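PDB 4HPP: probable glutamine synthetase from Pseudomonas aeruginosa, which is a probable member of the glutamine synthetase family, with an N-terminal domain and a catalytic domain that holds magnesium and glutamic acid in the model. Local coordinates for residues 272-275 / 276-280; 344-347 / 348-352; 394-397 / 398-402. All coordinates share one frame; numbering follows the deposited sequence.

Contact 1. Residues 272-275 / 276-280; sequences AHLP and ALCAL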
ATOM      1  N   ALA A 272       4.180  61.245   2.552  1.00 51.56           N
ATOM      2  CA  ALA A 272       3.030  62.112   2.817  1.00 49.32           C
ATOM      3  C   ALA A 272       1.734  61.400   2.492  1.00 60.18           C
ATOM      4  O   ALA A 272       0.705  61.607   3.172  1.00 60.88           O
ATOM      5  CB  ALA A 272       3.151  63.375   2.027  1.00 46.48           C
ATOM      6  N   HIS A 273       1.811  60.514   1.496  1.00 58.79           N
ATOM      7  CA  HIS A 273       0.669  59.717   1.083  1.00 60.98           C
ATOM      8  C   HIS A 273       0.545  58.354   1.690  1.00 61.01           C
ATOM      9  O   HIS A 273      -0.478  57.698   1.498  1.00 72.45           O
ATOM     10  CB  HIS A 273       0.637  59.603  -0.433  1.00 65.61           C
ATOM     11  CG  HIS A 273       0.443  60.929  -1.128  1.00 74.06           C
ATOM     12  ND1 HIS A 273      -0.745  61.579  -1.141  1.00 71.34           N
ATOM     13  CD2 HIS A 273       1.346  61.745  -1.807  1.00 66.15           C
ATOM     14  CE1 HIS A 273      -0.607  62.733  -1.809  1.00 70.50           C
ATOM     15  NE2 HIS A 273       0.671  62.829  -2.221  1.00 61.19           N
ATOM     16  N   LEU A 274       1.533  57.897   2.438  1.00 55.21           N
ATOM     17  CA  LEU A 274       1.423  56.528   3.000  1.00 64.30           C
ATOM     18  C   LEU A 274       0.075  56.135   3.624  1.00 61.76           C
ATOM     19  O   LEU A 274      -0.356  54.999   3.409  1.00 72.44           O
ATOM     20  CB  LEU A 274       2.588  56.140   3.961  1.00 57.47           C
ATOM     21  CG  LEU A 274       3.532  55.074   3.378  1.00 53.54           C
ATOM     22  CD1 LEU A 274       4.778  54.926   4.220  1.00 48.33           C
ATOM     23  CD2 LEU A 274       2.815  53.733   3.242  1.00 52.03           C
ATOM     24  N   PRO A 275      -0.580  57.035   4.418  1.00 60.69           N
ATOM     25  CA  PRO A 275      -1.818  56.473   5.019  1.00 59.80           C
ATOM     26  C   PRO A 275      -2.842  56.069   3.972  1.00 60.53           C
ATOM     27  O   PRO A 275      -3.654  55.190   4.238  1.00 65.40           O
ATOM     28  CB  PRO A 275      -2.341  57.588   5.982  1.00 53.97           C
ATOM     29  CG  PRO A 275      -1.118  58.399   6.293  1.00 58.64           C
ATOM     30  CD  PRO A 275      -0.165  58.289   5.093  1.00 53.90           C
ATOM     31  N   ALA A 276      -2.777  56.671   2.787  1.00 57.06           N
ATOM     32  CA  ALA A 276      -3.648  56.274   1.674  1.00 54.68           C
ATOM     33  C   ALA A 276      -3.105  55.029   0.976  1.00 55.34           C
ATOM     34  O   ALA A 276      -3.880  54.141   0.525  1.00 50.88           O
ATOM     35  CB  ALA A 276      -3.783  57.427   0.663  1.00 49.73           C
ATOM     36  N   LEU A 277      -1.770  54.980   0.841  1.00 55.66           N
ATOM     37  CA  LEU A 277      -1.145  53.920   0.058  1.00 55.71           C
ATOM     38  C   LEU A 277      -1.435  52.597   0.728  1.00 58.96           C
ATOM     39  O   LEU A 277      -1.384  51.538   0.079  1.00 62.34           O
ATOM     40  CB  LEU A 277       0.344  54.097  -0.050  1.00 48.88           C
ATOM     41  CG  LEU A 277       0.880  55.214  -0.919  1.00 46.87           C
ATOM     42  CD1 LEU A 277       2.412  55.271  -0.794  1.00 40.36           C
ATOM     43  CD2 LEU A 277       0.407  55.024  -2.336  1.00 46.81           C
ATOM     44  N   CYS A 278      -1.756  52.675   2.021  1.00 49.23           N
ATOM     45  CA  CYS A 278      -2.062  51.489   2.760  1.00 53.59           C
ATOM     46  C   CYS A 278      -3.314  50.763   2.270  1.00 52.00           C
ATOM     47  O   CYS A 278      -3.389  49.536   2.352  1.00 50.45           O
ATOM     48  CB  CYS A 278      -2.108  51.794   4.247  1.00 58.96           C
ATOM     49  SG  CYS A 278      -0.434  52.170   4.832  1.00 60.53           S
ATOM     50  N   ALA A 279      -4.262  51.522   1.734  1.00 47.11           N
ATOM     51  CA  ALA A 279      -5.497  50.969   1.229  1.00 48.15           C
ATOM     52  C   ALA A 279      -5.170  50.156  -0.005  1.00 50.61           C
ATOM     53  O   ALA A 279      -5.928  49.249  -0.374  1.00 49.17           O
ATOM     54  CB  ALA A 279      -6.510  52.070   0.891  1.00 44.03           C
ATOM     55  N   LEU A 280      -4.048  50.483  -0.644  1.00 52.89           N
ATOM     56  CA  LEU A 280      -3.659  49.824  -1.904  1.00 50.01           C
ATOM     57  C   LEU A 280      -2.440  48.899  -1.741  1.00 57.84           C
ATOM     58  O   LEU A 280      -2.194  48.062  -2.609  1.00 65.98           O
ATOM     59  CB  LEU A 280      -3.430  50.838  -3.053  1.00 44.47           C
ATOM     60  CG  LEU A 280      -4.510  51.908  -3.363  1.00 46.83           C
ATOM     61  CD1 LEU A 280      -3.913  53.271  -3.653  1.00 40.18           C
ATOM     62  CD2 LEU A 280      -5.484  51.538  -4.454  1.00 43.93           C
TER
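Leu-274 and Leu-277, three residues apart on helix 261-281, bring their side chains together at about a right angle, and this apolar overlap is the first kind of interaction here. The CD2 branch of Leu-274 does most of the touching: it lies 4.1 Å from CB of Leu-277 and 3.9 Å from SG of Cys-278, a sulfur that also sits 3.2 Å from O of Leu-274. Leu-277 sets its CG beside its own backbone N (chi1 -72°), which turns the side chain back along the helix, so that CG rests near O of His-273 and CD1 near CA of Leu-274. Beyond the pair, Phe-333 of strand 330-336 touches both leucines, and Leu-277 also meets Ala-348 of helix 342-358; branched apolar chains suit this buried place against strand and helix.

The second kind is backbone hydrogen bonding, and it is irregular. O of His-273 accepts from N of Leu-277 at 3.1 Å and from N of Ala-276 at 2.8 Å, the two donors coming from opposite faces of its plane. N of Cys-278 takes O of Leu-274 at 3.0 Å. Downstream, the N-H groups of Ala-279 and Leu-280 turn to carbonyls three residues back, O of Ala-276 and O of Leu-277.

A third group is polar: ND1 of His-273 is hydrogen-bonded to OD1 of Asp-401, which satisfies that nitrogen of a buried ring.

Pro-275 has no N-H to give to the preceding turn, and the helix is kinked there and again at the N of Ala-276 and of Ala-279. With bonds of three-residue span mixed among those of four, the chemistry is consistent with local tightening toward 3-10 geometry, O of His-273 taking two donors and O of Leu-274 one.

Contact 2. Residues 344-347 / 348-352; sequences LAMA and AVLIA
Met-346 lays its methylene CG against CD1 of Leu-350, one turn further along helix 342-358, at 4.2 Å. The methionine chain is fully extended, its three torsions all near 180°, and reaches out to Val-126, Ala-128 and Phe-130 of strand 124-137; Leu-350 joins it on Val-126. Long, flexible Met and branched Leu can thus cover the sheet together.

The beta-branched residues instead press on the backbone of the turn before. Ile-351 holds CG1 beside its own N (chi1 -85°), which brings CG1 to 3.3 Å from O of Ala-347. In Val-349 it is CG2 that comes back, to 3.4 Å from O of Ala-345.

Beneath these side chains the main chain bonds four residues apart: N of Leu-350 meets O of Met-346 at 2.9 Å in a nearly straight bond (168°), and N of Ala-348 takes O of Leu-344. Ala-348 and Ala-352 face helix 261-281, where a methyl group permits close approach of the two backbones. The arrangement is that of a buried alpha helix packed against strand 124-137 and against helices 108-121 and 261-281, in the catalytic domain of the glutamine synthetase fold.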
ATOM      1  N   LEU A 344      -1.150  47.102  -9.140  1.00 47.26           N
ATOM      2  CA  LEU A 344      -1.849  48.198  -8.489  1.00 45.51           C
ATOM      3  C   LEU A 344      -1.006  48.763  -7.346  1.00 47.28           C
ATOM      4  O   LEU A 344      -0.833  49.972  -7.204  1.00 51.63           O
ATOM      5  CB  LEU A 344      -3.254  47.769  -8.045  1.00 55.08           C
ATOM      6  CG  LEU A 344      -4.061  48.811  -7.255  1.00 52.86           C
ATOM      7  CD1 LEU A 344      -4.367  49.978  -8.182  1.00 58.71           C
ATOM      8  CD2 LEU A 344      -5.325  48.236  -6.644  1.00 48.86           C
ATOM      9  N   ALA A 345      -0.420  47.872  -6.565  1.00 45.17           N
ATOM     10  CA  ALA A 345       0.405  48.279  -5.456  1.00 40.69           C
ATOM     11  C   ALA A 345       1.596  49.078  -5.932  1.00 43.31           C
ATOM     12  O   ALA A 345       1.803  50.172  -5.418  1.00 48.38           O
ATOM     13  CB  ALA A 345       0.830  47.077  -4.640  1.00 40.36           C
ATOM     14  N   MET A 346       2.377  48.568  -6.901  1.00 46.29           N
ATOM     15  CA  MET A 346       3.581  49.289  -7.355  1.00 39.96           C
ATOM     16  C   MET A 346       3.178  50.636  -7.991  1.00 45.62           C
ATOM     17  O   MET A 346       3.726  51.669  -7.621  1.00 50.95           O
ATOM     18  CB  MET A 346       4.415  48.425  -8.280  1.00 46.64           C
ATOM     19  CG  MET A 346       5.510  49.127  -9.109  1.00 43.29           C
ATOM     20  SD  MET A 346       6.434  47.818  -9.911  1.00 47.78           S
ATOM     21  CE  MET A 346       7.579  48.728 -10.989  1.00 47.44           C
ATOM     22  N   ALA A 347       2.196  50.630  -8.898  1.00 42.85           N
ATOM     23  CA  ALA A 347       1.583  51.866  -9.441  1.00 43.65           C
ATOM     24  C   ALA A 347       1.258  52.891  -8.374  1.00 48.51           C
ATOM     25  O   ALA A 347       1.614  54.049  -8.509  1.00 49.24           O
ATOM     26  CB  ALA A 347       0.308  51.561 -10.244  1.00 47.38           C
ATOM     27  N   ALA A 348       0.564  52.471  -7.320  1.00 51.54           N
ATOM     28  CA  ALA A 348       0.195  53.391  -6.231  1.00 50.97           C
ATOM     29  C   ALA A 348       1.409  54.067  -5.559  1.00 55.90           C
ATOM     30  O   ALA A 348       1.385  55.278  -5.250  1.00 58.24           O
ATOM     31  CB  ALA A 348      -0.658  52.675  -5.206  1.00 43.87           C
ATOM     32  N   VAL A 349       2.481  53.300  -5.396  1.00 50.99           N
ATOM     33  CA  VAL A 349       3.661  53.792  -4.698  1.00 55.42           C
ATOM     34  C   VAL A 349       4.402  54.776  -5.604  1.00 56.18           C
ATOM     35  O   VAL A 349       4.777  55.886  -5.177  1.00 60.94           O
ATOM     36  CB  VAL A 349       4.600  52.624  -4.255  1.00 55.79           C
ATOM     37  CG1 VAL A 349       5.980  53.129  -3.799  1.00 46.82           C
ATOM     38  CG2 VAL A 349       3.916  51.755  -3.201  1.00 42.76           C
ATOM     39  N   LEU A 350       4.581  54.386  -6.859  1.00 52.00           N
ATOM     40  CA  LEU A 350       5.356  55.202  -7.788  1.00 51.33           C
ATOM     41  C   LEU A 350       4.618  56.510  -8.005  1.00 57.56           C
ATOM     42  O   LEU A 350       5.253  57.532  -8.295  1.00 59.56           O
ATOM     43  CB  LEU A 350       5.584  54.484  -9.112  1.00 51.76           C
ATOM     44  CG  LEU A 350       6.757  53.518  -9.419  1.00 51.87           C
ATOM     45  CD1 LEU A 350       6.530  52.851 -10.792  1.00 48.06           C
ATOM     46  CD2 LEU A 350       8.102  54.229  -9.434  1.00 49.26           C
ATOM     47  N   ILE A 351       3.286  56.480  -7.824  1.00 56.80           N
ATOM     48  CA  ILE A 351       2.445  57.678  -7.998  1.00 58.34           C
ATOM     49  C   ILE A 351       2.813  58.707  -6.936  1.00 63.94           C
ATOM     50  O   ILE A 351       3.250  59.823  -7.271  1.00 58.74           O
ATOM     51  CB  ILE A 351       0.909  57.386  -7.984  1.00 55.36           C
ATOM     52  CG1 ILE A 351       0.414  56.982  -9.380  1.00 52.21           C
ATOM     53  CG2 ILE A 351       0.131  58.644  -7.650  1.00 52.93           C
ATOM     54  CD1 ILE A 351      -0.892  56.234  -9.386  1.00 42.15           C
ATOM     55  N   ALA A 352       2.660  58.314  -5.666  1.00 61.45           N
ATOM     56  CA  ALA A 352       2.854  59.238  -4.562  1.00 68.36           C
ATOM     57  C   ALA A 352       4.271  59.775  -4.588  1.00 69.71           C
ATOM     58  O   ALA A 352       4.489  60.940  -4.269  1.00 71.84           O
ATOM     59  CB  ALA A 352       2.555  58.576  -3.230  1.00 70.12           C
TER

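Contact 3. Residues 394-397 / 398-402; sequences ALDC and LQRDE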
ATOM      1  N   ALA A 394      -8.319  52.724   6.364  1.00 50.74           N
ATOM      2  CA  ALA A 394      -7.367  52.881   5.257  1.00 52.30           C
ATOM      3  C   ALA A 394      -8.115  53.394   4.088  1.00 49.62           C
ATOM      4  O   ALA A 394      -7.600  54.246   3.392  1.00 52.12           O
ATOM      5  CB  ALA A 394      -6.597  51.623   4.917  1.00 53.18           C
ATOM      6  N   LEU A 395      -9.343  52.912   3.877  1.00 50.25           N
ATOM      7  CA  LEU A 395     -10.212  53.503   2.800  1.00 54.64           C
ATOM      8  C   LEU A 395     -10.712  54.946   3.051  1.00 61.04           C
ATOM      9  O   LEU A 395     -10.796  55.749   2.113  1.00 59.98           O
ATOM     10  CB  LEU A 395     -11.405  52.606   2.482  1.00 47.59           C
ATOM     11  CG  LEU A 395     -11.014  51.166   2.191  1.00 54.16           C
ATOM     12  CD1 LEU A 395     -12.257  50.310   2.138  1.00 55.51           C
ATOM     13  CD2 LEU A 395     -10.237  51.046   0.871  1.00 57.01           C
ATOM     14  N   ASP A 396     -11.065  55.265   4.302  1.00 63.61           N
ATOM     15  CA  ASP A 396     -11.240  56.670   4.671  1.00 70.26           C
ATOM     16  C   ASP A 396     -10.053  57.444   4.115  1.00 71.18           C
ATOM     17  O   ASP A 396     -10.255  58.330   3.297  1.00 78.52           O
ATOM     18  CB  ASP A 396     -11.383  56.884   6.194  1.00 69.36           C
ATOM     19  CG  ASP A 396     -12.544  56.103   6.790  1.00 71.52           C
ATOM     20  OD1 ASP A 396     -13.470  55.726   6.036  1.00 65.95           O
ATOM     21  OD2 ASP A 396     -12.524  55.840   8.007  1.00 79.15           O
ATOM     22  N   CYS A 397      -8.827  57.069   4.497  1.00 69.83           N
ATOM     23  CA  CYS A 397      -7.643  57.858   4.120  1.00 62.80           C
ATOM     24  C   CYS A 397      -7.494  58.075   2.645  1.00 60.17           C
ATOM     25  O   CYS A 397      -7.066  59.137   2.224  1.00 72.68           O
ATOM     26  CB  CYS A 397      -6.354  57.225   4.600  1.00 62.74           C
ATOM     27  SG  CYS A 397      -6.156  56.990   6.373  1.00 61.38           S
ATOM     28  N   LEU A 398      -7.790  57.047   1.863  1.00 64.86           N
ATOM     29  CA  LEU A 398      -7.660  57.096   0.403  1.00 60.29           C
ATOM     30  C   LEU A 398      -8.661  58.072  -0.195  1.00 69.48           C
ATOM     31  O   LEU A 398      -8.389  58.761  -1.199  1.00 70.13           O
ATOM     32  CB  LEU A 398      -7.993  55.729  -0.179  1.00 53.60           C
ATOM     33  CG  LEU A 398      -7.386  55.198  -1.486  1.00 53.41           C
ATOM     34  CD1 LEU A 398      -8.415  54.275  -2.106  1.00 54.60           C
ATOM     35  CD2 LEU A 398      -6.812  56.196  -2.496  1.00 46.30           C
ATOM     36  N   GLN A 399      -9.855  58.084   0.391  1.00 72.77           N
ATOM     37  CA  GLN A 399     -10.913  58.947  -0.105  1.00 75.68           C
ATOM     38  C   GLN A 399     -10.523  60.443   0.134  1.00 77.61           C
ATOM     39  O   GLN A 399     -10.800  61.293  -0.729  1.00 69.07           O
ATOM     40  CB  GLN A 399     -12.270  58.522   0.500  1.00 72.40           C
ATOM     41  CG  GLN A 399     -12.869  57.222  -0.067  1.00 74.42           C
ATOM     42  CD  GLN A 399     -13.950  56.589   0.842  1.00 82.65           C
ATOM     43  OE1 GLN A 399     -14.361  55.435   0.654  1.00 80.37           O
ATOM     44  NE2 GLN A 399     -14.406  57.346   1.833  1.00 69.25           N
ATOM     45  N   ARG A 400      -9.811  60.711   1.255  1.00 76.21           N
ATOM     46  CA  ARG A 400      -9.397  62.059   1.759  1.00 70.66           C
ATOM     47  C   ARG A 400      -8.196  62.709   1.061  1.00 78.08           C
ATOM     48  O   ARG A 400      -7.901  63.897   1.275  1.00 88.88           O
ATOM     49  CB  ARG A 400      -9.034  61.964   3.237  1.00 72.76           C
ATOM     50  CG  ARG A 400     -10.174  61.717   4.206  1.00 73.45           C
ATOM     51  CD  ARG A 400      -9.673  62.068   5.586  1.00 78.25           C
ATOM     52  NE  ARG A 400     -10.317  61.293   6.645  1.00 96.45           N
ATOM     53  CZ  ARG A 400      -9.770  60.239   7.260  1.00105.88           C
ATOM     54  NH1 ARG A 400      -8.554  59.795   6.924  1.00101.31           N
ATOM     55  NH2 ARG A 400     -10.442  59.617   8.220  1.00101.96           N
ATOM     56  N   ASP A 401      -7.509  61.905   0.255  1.00 73.62           N
ATOM     57  CA  ASP A 401      -6.246  62.234  -0.371  1.00 74.56           C
ATOM     58  C   ASP A 401      -6.588  62.474  -1.830  1.00 78.53           C
ATOM     59  O   ASP A 401      -6.259  61.657  -2.706  1.00 83.31           O
ATOM     60  CB  ASP A 401      -5.286  61.029  -0.222  1.00 73.53           C
ATOM     61  CG  ASP A 401      -3.807  61.364  -0.511  1.00 69.05           C
ATOM     62  OD1 ASP A 401      -2.925  60.792   0.188  1.00 62.97           O
ATOM     63  OD2 ASP A 401      -3.515  62.159  -1.429  1.00 64.80           O
ATOM     64  N   GLU A 402      -7.264  63.589  -2.095  1.00 76.33           N
ATOM     65  CA  GLU A 402      -7.656  63.904  -3.470  1.00 71.09           C
ATOM     66  C   GLU A 402      -6.449  64.043  -4.371  1.00 63.33           C
ATOM     67  O   GLU A 402      -6.555  63.795  -5.579  1.00 55.31           O
ATOM     68  CB  GLU A 402      -8.499  65.168  -3.551  1.00 74.84           C
ATOM     69  CG  GLU A 402      -9.850  65.064  -2.882  1.00 89.89           C
ATOM     70  CD  GLU A 402     -10.107  66.301  -2.058  1.00 94.74           C
ATOM     71  OE1 GLU A 402     -11.068  67.034  -2.393  1.00 82.82           O
ATOM     72  OE2 GLU A 402      -9.312  66.544  -1.108  1.00 92.59           O
TER
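The guanidinium of Arg-400 folds back over the preceding turn, with CB of Asp-396 over one face, 3.5 Å from NH2, and the carbonyl carbon of Asp-396 also above the plane, displaced toward the rim. NH1 approaches CA of Cys-397 obliquely, at 3.5 Å, and lies near SG of the same residue. This is an i to i+4 pairing at the C-terminal end of helix 391-399, in the catalytic domain of the glutamine synthetase fold, just before Asp-401 N-caps the short helix 402-405.

Although the charges are opposite, no salt bridge forms between the two: OD2 of Asp-396 is 4.3 Å from NH2 of Arg-400 and well out of the guanidinium plane, so the attraction is probably only a general electrostatic one. The aspartate has a closer partner, since its OD1 makes a salt bridge to NH2 of Arg-421 on helix 410-427, and OE1 of Gln-399 accepts from that NH2 of Arg-421. A short acid and a longer amide, three residues apart, can therefore grip one arginine of the neighbouring helix.

Gln-399 has CG beside its own N (chi1 -74°), and the chain passes over O of Leu-395, its CG 3.3 Å away. In the backbone, N of Gln-399 bonds to O of Leu-395 at 3.1 Å and N of Arg-400 to O of Asp-396 at 3.2 Å. Leu-398, by contrast, is buried against Leu-417 and Ala-279, as befits an apolar chain.

The cap suits a short carboxylate: OD1 of Asp-401 bonds to ND1 of His-273, OD2 accepts from N of Leu-404, and CB rests 3.6 Å from O of Cys-397.

Contact 1, on helix 261-281, touches both of the others, its centre 10 Å from that of contact 2 and 8 Å from that of contact 3, whereas contacts 2 and 3 do not touch, their nearest atoms being about 7 Å apart. Toward contact 2 the meeting is apolar: CB of His-273 lies 3.5 Å from CB of Ala-352, and CD1 of Leu-280 lies 3.7 Å from CB of Ala-348. The His-273 to Asp-401 hydrogen bond joins contacts 1 and 3, and O of Pro-275 lies 3.4 Å from CB of Cys-397. The side chain of Cys-278 is about 13 Å from the bound glutamic acid; no pocket residue, such as Arg-290 or Arg-334, belongs to the three contacts.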